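Side-chain contacts in succinylglutamate desuccinylase/aspartoacylase (Shewanella frigidimarina, PDB 3LWU), which binds a zinc ion and is probably a hydrolase acting on ester bonds: residues 204-209 with 233-238; 212-217 with 257-262; 315-320 with 351-356. All coordinates share one frame; numbering follows the deposited sequence.

Interaction 1 of 3, residues 204-209 with 233-238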
ATOM      1  N   PRO A 204       4.229   2.488  34.308  1.00 23.44           N
ATOM      2  CA  PRO A 204       5.303   3.286  34.899  1.00 23.23           C
ATOM      3  C   PRO A 204       5.812   2.789  36.256  1.00 23.77           C
ATOM      4  O   PRO A 204       5.081   2.170  37.044  1.00 22.66           O
ATOM      5  CB  PRO A 204       4.677   4.674  35.044  1.00 23.70           C
ATOM      6  CG  PRO A 204       3.210   4.467  34.930  1.00 23.49           C
ATOM      7  CD  PRO A 204       3.026   3.299  34.046  1.00 23.50           C
ATOM      8  N   GLU A 205       7.087   3.085  36.492  1.00 24.11           N
ATOM      9  CA  GLU A 205       7.825   2.658  37.670  1.00 25.20           C
ATOM     10  C   GLU A 205       7.050   2.983  38.943  1.00 24.70           C
ATOM     11  O   GLU A 205       6.929   2.128  39.840  1.00 23.68           O
ATOM     12  CB  GLU A 205       9.193   3.386  37.689  1.00 26.41           C
ATOM     13  CG  GLU A 205      10.470   2.561  38.006  1.00 30.87           C
ATOM     14  CD  GLU A 205      11.757   3.140  37.307  1.00 35.73           C
ATOM     15  OE1 GLU A 205      12.043   2.885  36.085  1.00 33.73           O
ATOM     16  OE2 GLU A 205      12.479   3.872  38.018  1.00 41.91           O
ATOM     17  N   TYR A 206       6.523   4.207  39.020  1.00 24.00           N
ATOM     18  CA  TYR A 206       5.841   4.652  40.234  1.00 24.30           C
ATOM     19  C   TYR A 206       4.570   3.875  40.549  1.00 23.69           C
ATOM     20  O   TYR A 206       4.069   3.972  41.652  1.00 24.17           O
ATOM     21  CB  TYR A 206       5.533   6.168  40.222  1.00 24.54           C
ATOM     22  CG  TYR A 206       4.404   6.587  39.294  1.00 26.09           C
ATOM     23  CD1 TYR A 206       3.053   6.542  39.707  1.00 28.45           C
ATOM     24  CD2 TYR A 206       4.676   7.049  37.989  1.00 25.75           C
ATOM     25  CE1 TYR A 206       2.000   6.942  38.803  1.00 28.65           C
ATOM     26  CE2 TYR A 206       3.663   7.469  37.114  1.00 25.10           C
ATOM     27  CZ  TYR A 206       2.336   7.413  37.500  1.00 25.95           C
ATOM     28  OH  TYR A 206       1.366   7.806  36.588  1.00 23.91           O
ATOM     29  N   ASP A 207       4.060   3.102  39.604  1.00 23.40           N
ATOM     30  CA  ASP A 207       2.752   2.461  39.741  1.00 23.62           C
ATOM     31  C   ASP A 207       2.832   0.958  39.556  1.00 23.29           C
ATOM     32  O   ASP A 207       1.860   0.317  39.208  1.00 22.70           O
ATOM     33  CB  ASP A 207       1.790   3.055  38.720  1.00 23.42           C
ATOM     34  CG  ASP A 207       0.397   3.299  39.292  1.00 27.16           C
ATOM     35  OD1 ASP A 207       0.063   2.824  40.430  1.00 29.36           O
ATOM     36  OD2 ASP A 207      -0.372   3.999  38.600  1.00 31.63           O
ATOM     37  N   ILE A 208       3.996   0.389  39.839  1.00 23.30           N
ATOM     38  CA  ILE A 208       4.220  -1.025  39.624  1.00 23.45           C
ATOM     39  C   ILE A 208       3.238  -1.863  40.446  1.00 23.39           C
ATOM     40  O   ILE A 208       2.806  -2.925  40.010  1.00 23.22           O
ATOM     41  CB  ILE A 208       5.712  -1.397  39.907  1.00 23.82           C
ATOM     42  CG1 ILE A 208       6.027  -2.790  39.356  1.00 25.80           C
ATOM     43  CG2 ILE A 208       6.058  -1.277  41.410  1.00 23.00           C
ATOM     44  CD1 ILE A 208       5.645  -2.981  37.814  1.00 21.39           C
ATOM     45  N   ASP A 209       2.858  -1.339  41.607  1.00 23.79           N
ATOM     46  CA  ASP A 209       1.826  -1.916  42.490  0.50 23.98           C
ATOM     47  C   ASP A 209       0.545  -2.284  41.744  1.00 23.61           C
ATOM     48  O   ASP A 209      -0.131  -3.288  42.030  1.00 24.15           O
ATOM     49  CB  ASP A 209       1.469  -0.879  43.574  0.50 24.10           C
ATOM     50  CG  ASP A 209       0.349  -1.331  44.491  0.50 24.64           C
ATOM     51  OD1 ASP A 209       0.655  -2.097  45.430  0.50 25.82           O
ATOM     52  OD2 ASP A 209      -0.822  -0.919  44.293  0.50 24.43           O
ATOM     53  N   ALA A 233       2.115  10.775  27.582  1.00 26.04           N
ATOM     54  CA  ALA A 233       1.481  12.101  27.475  1.00 26.00           C
ATOM     55  C   ALA A 233       0.582  12.413  28.693  1.00 25.21           C
ATOM     56  O   ALA A 233       0.454  13.551  29.124  1.00 24.92           O
ATOM     57  CB  ALA A 233       0.684  12.196  26.192  1.00 25.21           C
ATOM     58  N   THR A 234      -0.018  11.361  29.218  1.00 24.88           N
ATOM     59  CA  THR A 234      -0.946  11.395  30.326  1.00 25.58           C
ATOM     60  C   THR A 234      -0.239  11.483  31.681  1.00 25.22           C
ATOM     61  O   THR A 234      -0.620  12.318  32.489  1.00 24.07           O
ATOM     62  CB  THR A 234      -1.832  10.135  30.270  1.00 24.76           C
ATOM     63  OG1 THR A 234      -2.791  10.318  29.236  1.00 28.89           O
ATOM     64  CG2 THR A 234      -2.549   9.923  31.497  1.00 28.11           C
ATOM     65  N   PHE A 235       0.772  10.633  31.916  1.00 25.38           N
ATOM     66  CA  PHE A 235       1.439  10.566  33.236  1.00 26.19           C
ATOM     67  C   PHE A 235       2.640  11.471  33.428  1.00 26.02           C
ATOM     68  O   PHE A 235       2.904  11.882  34.546  1.00 25.61           O
ATOM     69  CB  PHE A 235       1.796   9.118  33.672  1.00 26.89           C
ATOM     70  CG  PHE A 235       2.889   8.387  32.827  1.00 30.13           C
ATOM     71  CD1 PHE A 235       4.264   8.671  32.992  1.00 32.19           C
ATOM     72  CD2 PHE A 235       2.543   7.307  31.994  1.00 33.30           C
ATOM     73  CE1 PHE A 235       5.255   7.950  32.279  1.00 31.99           C
ATOM     74  CE2 PHE A 235       3.532   6.566  31.255  1.00 32.66           C
ATOM     75  CZ  PHE A 235       4.885   6.895  31.403  1.00 33.09           C
ATOM     76  N   CYS A 236       3.381  11.774  32.360  1.00 26.00           N
ATOM     77  CA  CYS A 236       4.623  12.536  32.523  1.00 26.12           C
ATOM     78  C   CYS A 236       4.435  13.863  33.227  1.00 24.22           C
ATOM     79  O   CYS A 236       5.164  14.155  34.170  1.00 23.05           O
ATOM     80  CB  CYS A 236       5.341  12.756  31.196  1.00 26.50           C
ATOM     81  SG  CYS A 236       6.284  11.280  30.653  1.00 35.71           S
ATOM     82  N   PRO A 237       3.464  14.678  32.785  1.00 22.71           N
ATOM     83  CA  PRO A 237       3.324  15.973  33.463  1.00 21.71           C
ATOM     84  C   PRO A 237       3.037  15.812  34.927  1.00 21.09           C
ATOM     85  O   PRO A 237       3.554  16.611  35.748  1.00 21.32           O
ATOM     86  CB  PRO A 237       2.123  16.614  32.761  1.00 21.81           C
ATOM     87  CG  PRO A 237       1.981  15.867  31.473  1.00 22.32           C
ATOM     88  CD  PRO A 237       2.407  14.477  31.791  1.00 22.58           C
ATOM     89  N   TRP A 238       2.228  14.800  35.282  1.00 19.61           N
ATOM     90  CA  TRP A 238       1.933  14.571  36.691  1.00 19.79           C
ATOM     91  C   TRP A 238       3.143  14.047  37.454  1.00 20.60           C
ATOM     92  O   TRP A 238       3.356  14.447  38.588  1.00 19.75           O
ATOM     93  CB  TRP A 238       0.726  13.660  36.893  1.00 19.65           C
ATOM     94  CG  TRP A 238      -0.557  14.255  36.397  1.00 17.31           C
ATOM     95  CD1 TRP A 238      -1.131  14.030  35.197  1.00 17.91           C
ATOM     96  CD2 TRP A 238      -1.408  15.154  37.086  1.00 14.78           C
ATOM     97  NE1 TRP A 238      -2.286  14.742  35.080  1.00 18.06           N
ATOM     98  CE2 TRP A 238      -2.478  15.447  36.236  1.00 17.17           C
ATOM     99  CE3 TRP A 238      -1.373  15.744  38.348  1.00 17.89           C
ATOM    100  CZ2 TRP A 238      -3.514  16.296  36.600  1.00 16.64           C
ATOM    101  CZ3 TRP A 238      -2.400  16.597  38.704  1.00 17.53           C
ATOM    102  CH2 TRP A 238      -3.459  16.851  37.832  1.00 15.99           C
TER
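P204 lies over one face of the F235 phenyl ring, with its CB 4.2 Å from the ring centroid and only 8° off the ring normal. That near-axial position meets the geometry of a CH-pi contact. CG of the proline lies over the same face, a little off centre, 4.1 Å from CD2 of F235. The second touch is of another kind: Y206 reaches in with its phenol end, and OH stands 3.2 Å from CB of F235, the methylene lying at the edge of the tyrosine ring and near its plane. No hydrogen bond joins the segments. The phenol oxygen is satisfied by the backbone O of V256, a bond that fixes the end of Y206 beside F235, while W239 meets the tyrosine ring edge-to-face.

CG of F235 sits between the backbone N and the carbonyl carbon (chi1 67°), a setting seldom adopted by aromatic residues within a helix, and from here the ring projects off helix 230-247 to meet P204. On the other segment, D207 N bonds to P204 O at 2.9 Å and closes the short 3-10 turn that carries Y206. F235 also rests on I222 and A258, side chains from two strands, and the whole contact is largely buried. Its pieces are the end of strand 196-204, the turn that follows, and a helix lying against neighbouring strands: helix-on-sheet packing, as in the alpha/beta fold of the zinc carboxypeptidase-like catalytic domains to which this family belongs.

Interaction 2 of 3, residues 212-217 with 257-262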
ATOM      1  N   ARG A 212      -0.305  -5.956  39.549  1.00 19.44           N
ATOM      2  CA  ARG A 212      -0.848  -7.223  40.047  1.00 21.31           C
ATOM      3  C   ARG A 212      -2.394  -7.380  39.948  1.00 21.04           C
ATOM      4  O   ARG A 212      -2.943  -8.481  40.213  1.00 22.10           O
ATOM      5  CB  ARG A 212      -0.342  -7.508  41.489  1.00 22.67           C
ATOM      6  CG  ARG A 212      -0.797  -6.551  42.548  1.00 25.34           C
ATOM      7  CD  ARG A 212      -0.401  -7.007  43.954  1.00 32.11           C
ATOM      8  NE  ARG A 212      -1.149  -6.249  44.965  1.00 36.46           N
ATOM      9  CZ  ARG A 212      -0.890  -4.981  45.297  1.00 40.39           C
ATOM     10  NH1 ARG A 212       0.124  -4.334  44.725  1.00 42.44           N
ATOM     11  NH2 ARG A 212      -1.635  -4.347  46.207  1.00 41.10           N
ATOM     12  N   PHE A 213      -3.095  -6.307  39.571  1.00 19.56           N
ATOM     13  CA  PHE A 213      -4.558  -6.346  39.500  1.00 18.31           C
ATOM     14  C   PHE A 213      -5.066  -6.743  38.133  1.00 18.32           C
ATOM     15  O   PHE A 213      -6.133  -7.353  38.021  1.00 17.89           O
ATOM     16  CB  PHE A 213      -5.145  -5.013  39.939  1.00 18.47           C
ATOM     17  CG  PHE A 213      -4.927  -4.727  41.400  1.00 18.70           C
ATOM     18  CD1 PHE A 213      -5.783  -5.253  42.349  1.00 19.48           C
ATOM     19  CD2 PHE A 213      -3.826  -3.999  41.820  1.00 19.18           C
ATOM     20  CE1 PHE A 213      -5.580  -5.038  43.692  1.00 19.27           C
ATOM     21  CE2 PHE A 213      -3.616  -3.766  43.165  1.00 19.56           C
ATOM     22  CZ  PHE A 213      -4.499  -4.294  44.103  1.00 20.40           C
ATOM     23  N   PHE A 214      -4.299  -6.411  37.098  1.00 17.29           N
ATOM     24  CA  PHE A 214      -4.648  -6.801  35.764  1.00 17.60           C
ATOM     25  C   PHE A 214      -4.358  -8.273  35.589  1.00 18.12           C
ATOM     26  O   PHE A 214      -3.653  -8.866  36.416  1.00 17.64           O
ATOM     27  CB  PHE A 214      -3.897  -5.955  34.740  1.00 17.77           C
ATOM     28  CG  PHE A 214      -4.204  -4.492  34.832  1.00 17.26           C
ATOM     29  CD1 PHE A 214      -5.369  -3.993  34.319  1.00 18.10           C
ATOM     30  CD2 PHE A 214      -3.326  -3.617  35.459  1.00 20.74           C
ATOM     31  CE1 PHE A 214      -5.666  -2.626  34.397  1.00 17.87           C
ATOM     32  CE2 PHE A 214      -3.623  -2.256  35.541  1.00 20.34           C
ATOM     33  CZ  PHE A 214      -4.778  -1.770  34.998  1.00 18.01           C
ATOM     34  N   SER A 215      -4.943  -8.879  34.551  1.00 17.87           N
ATOM     35  CA  SER A 215      -4.775 -10.324  34.306  1.00 17.60           C
ATOM     36  C   SER A 215      -3.702 -10.492  33.236  1.00 18.13           C
ATOM     37  O   SER A 215      -3.952 -11.008  32.158  1.00 17.74           O
ATOM     38  CB  SER A 215      -6.097 -10.939  33.864  1.00 17.80           C
ATOM     39  OG  SER A 215      -7.093 -10.797  34.866  1.00 18.03           O
ATOM     40  N   ILE A 216      -2.507  -9.984  33.529  1.00 18.19           N
ATOM     41  CA  ILE A 216      -1.470  -9.850  32.521  1.00 18.02           C
ATOM     42  C   ILE A 216      -0.169 -10.464  33.032  1.00 18.53           C
ATOM     43  O   ILE A 216       0.401  -9.992  34.020  1.00 18.34           O
ATOM     44  CB  ILE A 216      -1.296  -8.382  32.084  1.00 18.21           C
ATOM     45  CG1 ILE A 216      -2.563  -7.914  31.352  1.00 18.33           C
ATOM     46  CG2 ILE A 216      -0.102  -8.249  31.105  1.00 18.01           C
ATOM     47  CD1 ILE A 216      -2.564  -6.487  30.899  1.00 19.45           C
ATOM     48  N   PRO A 217       0.305 -11.536  32.373  1.00 19.59           N
ATOM     49  CA  PRO A 217       1.477 -12.217  32.925  1.00 20.08           C
ATOM     50  C   PRO A 217       2.775 -11.404  32.891  1.00 20.16           C
ATOM     51  O   PRO A 217       3.588 -11.546  33.794  1.00 20.51           O
ATOM     52  CB  PRO A 217       1.602 -13.468  32.056  1.00 20.46           C
ATOM     53  CG  PRO A 217       0.257 -13.639  31.437  1.00 21.35           C
ATOM     54  CD  PRO A 217      -0.245 -12.266  31.218  1.00 19.22           C
ATOM     55  N   SER A 257      -2.813   7.783  37.154  1.00 19.39           N
ATOM     56  CA  SER A 257      -2.294   6.491  36.736  1.00 19.68           C
ATOM     57  C   SER A 257      -2.574   6.319  35.252  1.00 19.21           C
ATOM     58  O   SER A 257      -3.688   6.577  34.820  1.00 19.83           O
ATOM     59  CB  SER A 257      -2.997   5.363  37.522  1.00 19.10           C
ATOM     60  OG  SER A 257      -2.537   5.342  38.868  1.00 21.09           O
ATOM     61  N   ALA A 258      -1.588   5.855  34.478  1.00 19.15           N
ATOM     62  CA  ALA A 258      -1.803   5.512  33.050  1.00 18.94           C
ATOM     63  C   ALA A 258      -1.096   4.210  32.705  1.00 19.36           C
ATOM     64  O   ALA A 258       0.022   3.961  33.175  1.00 20.69           O
ATOM     65  CB  ALA A 258      -1.338   6.624  32.156  1.00 18.33           C
ATOM     66  N   PHE A 259      -1.768   3.361  31.932  1.00 20.05           N
ATOM     67  CA  PHE A 259      -1.245   2.047  31.520  1.00 20.02           C
ATOM     68  C   PHE A 259      -1.578   1.786  30.063  1.00 20.32           C
ATOM     69  O   PHE A 259      -2.654   2.167  29.602  1.00 19.92           O
ATOM     70  CB  PHE A 259      -1.903   0.911  32.320  1.00 20.05           C
ATOM     71  CG  PHE A 259      -1.947   1.149  33.780  1.00 19.52           C
ATOM     72  CD1 PHE A 259      -0.893   0.751  34.599  1.00 20.58           C
ATOM     73  CD2 PHE A 259      -3.033   1.757  34.354  1.00 18.69           C
ATOM     74  CE1 PHE A 259      -0.921   0.991  35.928  1.00 20.23           C
ATOM     75  CE2 PHE A 259      -3.055   1.999  35.685  1.00 18.78           C
ATOM     76  CZ  PHE A 259      -2.010   1.611  36.481  1.00 20.06           C
ATOM     77  N   THR A 260      -0.663   1.127  29.341  1.00 20.07           N
ATOM     78  CA  THR A 260      -0.942   0.602  27.986  1.00 19.18           C
ATOM     79  C   THR A 260      -1.021  -0.920  28.130  1.00 19.72           C
ATOM     80  O   THR A 260      -0.047  -1.580  28.549  1.00 19.54           O
ATOM     81  CB  THR A 260       0.143   1.002  26.983  1.00 19.21           C
ATOM     82  OG1 THR A 260       0.222   2.438  26.898  1.00 22.25           O
ATOM     83  CG2 THR A 260      -0.041   0.410  25.560  1.00 15.91           C
ATOM     84  N   LEU A 261      -2.194  -1.468  27.823  1.00 18.47           N
ATOM     85  CA  LEU A 261      -2.398  -2.907  27.840  1.00 18.14           C
ATOM     86  C   LEU A 261      -2.188  -3.473  26.432  1.00 18.17           C
ATOM     87  O   LEU A 261      -2.653  -2.905  25.463  1.00 17.02           O
ATOM     88  CB  LEU A 261      -3.807  -3.239  28.308  1.00 17.98           C
ATOM     89  CG  LEU A 261      -4.070  -3.127  29.811  1.00 17.14           C
ATOM     90  CD1 LEU A 261      -3.784  -1.735  30.302  1.00 17.15           C
ATOM     91  CD2 LEU A 261      -5.517  -3.568  30.105  1.00 14.35           C
ATOM     92  N   GLU A 262      -1.458  -4.571  26.331  1.00 18.44           N
ATOM     93  CA  GLU A 262      -1.225  -5.238  25.048  1.00 19.13           C
ATOM     94  C   GLU A 262      -1.939  -6.592  25.087  1.00 18.77           C
ATOM     95  O   GLU A 262      -1.438  -7.559  25.642  1.00 20.03           O
ATOM     96  CB  GLU A 262       0.280  -5.384  24.805  1.00 19.19           C
ATOM     97  CG  GLU A 262       1.057  -4.079  24.929  1.00 20.04           C
ATOM     98  CD  GLU A 262       0.890  -3.163  23.729  1.00 21.36           C
ATOM     99  OE1 GLU A 262       0.575  -3.656  22.604  1.00 19.74           O
ATOM    100  OE2 GLU A 262       1.138  -1.957  23.916  1.00 18.83           O
TER
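F214 points an edge of its ring at the face of F259, where the loop 212-217 covers strand 257-262 in the core of the zinc carboxypeptidase-like alpha/beta domain. The T-shaped label rests on two measurements: centroids 5.2 Å apart and ring planes at 62°, which is tilted from a perfect right angle. CE2 of F214 is the atom over the centre of the F259 ring, 4.0 Å above its plane, and CZ lies beside it, 4.0 Å from CD2 of F259. Both rings have CG anti to the carbonyl carbon and beside the backbone N; for F214 (chi1 -61°) this carries the phenyl from the loop down to the strand. Y284 meets both rings, edge-to-face with F259, and so extends the aromatic cluster.

L261, two residues along the strand from F259, takes its place on the same side of it. Its CG is also anti to the carbonyl carbon, but the next torsion turns to 59°, an uncommon combination for leucine. One methyl, CD2, comes to 4.2 Å from CD1 of F214, approaching that ring obliquely. I216 adds an aliphatic partner with CG1 anti to the carbonyl carbon and CD1 extended beyond it. No hydrogen bond crosses, so hydrophobic and aromatic packing carries the contact, and all four touching residues are buried. L201 of strand 196-204 packs against both aliphatic side chains. I216 and L261 cross at about a right angle, and the terminal CD1 of I216 ends 3.8 Å from CG of L261.

Interaction 3 of 3, residues 315-320 with 351-356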
ATOM      1  N   ALA A 315      16.297  -9.806  12.123  1.00 13.18           N
ATOM      2  CA  ALA A 315      16.770 -10.875  11.278  1.00 13.04           C
ATOM      3  C   ALA A 315      18.237 -10.659  10.926  1.00 13.10           C
ATOM      4  O   ALA A 315      18.589  -9.636  10.370  1.00 13.30           O
ATOM      5  CB  ALA A 315      15.868 -11.023   9.975  1.00 11.62           C
ATOM      6  N   PRO A 316      19.102 -11.638  11.219  1.00 13.52           N
ATOM      7  CA  PRO A 316      20.520 -11.462  10.867  1.00 14.27           C
ATOM      8  C   PRO A 316      20.746 -11.675   9.365  1.00 14.32           C
ATOM      9  O   PRO A 316      21.750 -11.259   8.839  1.00 15.42           O
ATOM     10  CB  PRO A 316      21.234 -12.548  11.704  1.00 13.97           C
ATOM     11  CG  PRO A 316      20.173 -13.646  11.771  1.00 14.36           C
ATOM     12  CD  PRO A 316      18.848 -12.926  11.882  1.00 14.05           C
ATOM     13  N   LYS A 317      19.811 -12.318   8.697  1.00 14.25           N
ATOM     14  CA  LYS A 317      19.806 -12.421   7.215  1.00 14.59           C
ATOM     15  C   LYS A 317      18.350 -12.578   6.737  1.00 13.41           C
ATOM     16  O   LYS A 317      17.463 -12.846   7.533  1.00 12.45           O
ATOM     17  CB  LYS A 317      20.649 -13.611   6.750  1.00 15.57           C
ATOM     18  CG  LYS A 317      20.039 -14.984   7.116  1.00 17.90           C
ATOM     19  CD  LYS A 317      20.945 -16.195   6.705  1.00 19.61           C
ATOM     20  CE  LYS A 317      20.163 -17.546   6.746  1.00 18.29           C
ATOM     21  NZ  LYS A 317      21.033 -18.733   6.401  1.00 18.22           N
ATOM     22  N   ALA A 318      18.116 -12.383   5.451  1.00 12.66           N
ATOM     23  CA  ALA A 318      16.805 -12.463   4.905  1.00 13.19           C
ATOM     24  C   ALA A 318      16.431 -13.949   4.775  1.00 12.96           C
ATOM     25  O   ALA A 318      17.324 -14.804   4.654  1.00 12.74           O
ATOM     26  CB  ALA A 318      16.770 -11.759   3.480  1.00 12.62           C
ATOM     27  N   GLY A 319      15.132 -14.244   4.754  1.00 12.50           N
ATOM     28  CA  GLY A 319      14.673 -15.559   4.336  1.00 13.51           C
ATOM     29  C   GLY A 319      13.230 -15.835   4.718  1.00 13.61           C
ATOM     30  O   GLY A 319      12.463 -14.922   4.986  1.00 14.08           O
ATOM     31  N   LEU A 320      12.853 -17.102   4.708  1.00 13.41           N
ATOM     32  CA  LEU A 320      11.545 -17.531   5.164  1.00 12.88           C
ATOM     33  C   LEU A 320      11.693 -18.085   6.577  1.00 13.98           C
ATOM     34  O   LEU A 320      12.647 -18.801   6.865  1.00 14.58           O
ATOM     35  CB  LEU A 320      11.001 -18.581   4.209  1.00 13.23           C
ATOM     36  CG  LEU A 320      10.839 -18.105   2.780  1.00 12.90           C
ATOM     37  CD1 LEU A 320      10.245 -19.221   1.853  1.00 13.78           C
ATOM     38  CD2 LEU A 320       9.974 -16.839   2.781  1.00 12.87           C
ATOM     39  N   ALA A 351      20.975 -23.478   3.617  1.00 20.47           N
ATOM     40  CA  ALA A 351      19.554 -23.652   3.258  1.00 20.05           C
ATOM     41  C   ALA A 351      18.601 -23.636   4.462  1.00 19.74           C
ATOM     42  O   ALA A 351      17.458 -23.228   4.336  1.00 18.54           O
ATOM     43  CB  ALA A 351      19.339 -24.908   2.437  1.00 19.21           C
ATOM     44  N   TYR A 352      19.086 -24.082   5.609  1.00 20.54           N
ATOM     45  CA  TYR A 352      18.272 -24.198   6.804  1.00 22.55           C
ATOM     46  C   TYR A 352      19.135 -23.935   8.015  1.00 22.53           C
ATOM     47  O   TYR A 352      20.162 -24.583   8.191  1.00 23.84           O
ATOM     48  CB  TYR A 352      17.685 -25.603   6.887  1.00 22.93           C
ATOM     49  CG  TYR A 352      16.532 -25.751   7.855  1.00 26.99           C
ATOM     50  CD1 TYR A 352      15.381 -25.034   7.683  1.00 29.95           C
ATOM     51  CD2 TYR A 352      16.586 -26.635   8.939  1.00 32.33           C
ATOM     52  CE1 TYR A 352      14.307 -25.165   8.543  1.00 31.28           C
ATOM     53  CE2 TYR A 352      15.493 -26.781   9.814  1.00 32.89           C
ATOM     54  CZ  TYR A 352      14.351 -26.034   9.596  1.00 32.93           C
ATOM     55  OH  TYR A 352      13.217 -26.126  10.415  1.00 38.34           O
ATOM     56  N   GLN A 353      18.734 -22.999   8.864  1.00 21.70           N
ATOM     57  CA  GLN A 353      19.602 -22.562   9.949  1.00 20.85           C
ATOM     58  C   GLN A 353      18.732 -22.274  11.165  1.00 19.29           C
ATOM     59  O   GLN A 353      17.775 -21.481  11.075  1.00 17.19           O
ATOM     60  CB  GLN A 353      20.420 -21.316   9.506  1.00 21.16           C
ATOM     61  CG  GLN A 353      21.334 -20.734  10.596  1.00 25.66           C
ATOM     62  CD  GLN A 353      22.088 -19.411  10.196  1.00 28.66           C
ATOM     63  OE1 GLN A 353      21.611 -18.593   9.397  1.00 28.52           O
ATOM     64  NE2 GLN A 353      23.258 -19.228  10.775  1.00 25.71           N
ATOM     65  N   ALA A 354      19.070 -22.924  12.287  1.00 18.18           N
ATOM     66  CA  ALA A 354      18.466 -22.653  13.596  1.00 17.50           C
ATOM     67  C   ALA A 354      19.125 -21.425  14.160  1.00 17.33           C
ATOM     68  O   ALA A 354      20.332 -21.335  14.116  1.00 17.18           O
ATOM     69  CB  ALA A 354      18.685 -23.866  14.575  1.00 16.72           C
ATOM     70  N   ILE A 355      18.356 -20.474  14.666  1.00 17.61           N
ATOM     71  CA  ILE A 355      18.923 -19.281  15.285  1.00 18.16           C
ATOM     72  C   ILE A 355      18.515 -19.299  16.754  1.00 19.00           C
ATOM     73  O   ILE A 355      17.316 -19.406  17.038  1.00 19.53           O
ATOM     74  CB  ILE A 355      18.371 -17.954  14.669  1.00 18.14           C
ATOM     75  CG1 ILE A 355      18.685 -17.843  13.181  1.00 17.27           C
ATOM     76  CG2 ILE A 355      18.979 -16.721  15.407  1.00 18.58           C
ATOM     77  CD1 ILE A 355      20.171 -17.807  12.877  1.00 16.35           C
ATOM     78  N   SER A 356      19.479 -19.189  17.681  1.00 18.44           N
ATOM     79  CA  SER A 356      19.166 -19.077  19.109  1.00 18.83           C
ATOM     80  C   SER A 356      19.771 -17.814  19.711  1.00 19.15           C
ATOM     81  O   SER A 356      20.494 -17.100  19.032  1.00 19.26           O
ATOM     82  CB  SER A 356      19.683 -20.295  19.868  1.00 19.08           C
ATOM     83  OG  SER A 356      21.080 -20.414  19.714  1.00 19.36           O
TER
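Residues 315-320 run as a loop into strand 319-323, whereas 352-356 form an outermost strand, within this chain, of the same four-stranded antiparallel sheet. Strand 336-341 lies between them, which agrees with the wide backbone separation: the closest CA atoms, those of P316 and I355, are 9.1 Å apart. Side chains therefore make the contact, reaching across the intervening strand, where K317 rests on I340 and I355 on V338.

K317 turns CG between its backbone N and carbonyl carbon (chi1 68°) and then runs extended to NZ. Q353 has CG anti to the backbone N and is likewise extended, so its amide oxygen reaches the lysine tip. The NZ to OE1 hydrogen bond, 3.1 Å long, is weak, and the angle CE-NZ-OE1 of about 81° shows why: the oxygen lies beside the end of the chain instead of ahead of it. NZ has a second weak bond, to Q350 O. E32 of the third subunit also packs on K317. An alanine here would remove the amine and its methylenes, and would probably leave OE1 of Q353 without this donor and the lysine's span over I340 open. The apolar part of the contact is slight and lies near the surface: CG of P316 approaches CD1 of I355 to 4.3 Å.

How the interactions relate
Interactions 1 and 2 are neighbours, with centres 13 Å apart, and their segments alternate along the chain. They meet directly: OD2 of D207 lies 2.6 Å from OG of S257, a probable hydrogen bond, and CB of A258 packs against CG2 of T234 at 3.6 Å. Strand 257-263 thus has interaction 1 and interaction 2 beside it, and interaction 2 is nearer the metal: the L261 side chain is about 6 Å from that of zinc ligand H192 and about 10 Å from the zinc ion, against about 12 Å from F235 to H192, side chain to side chain. Interaction 3 is remote, its nearest atoms about 20 Å from interaction 2 and 27 Å from interaction 1, in a separate sheet.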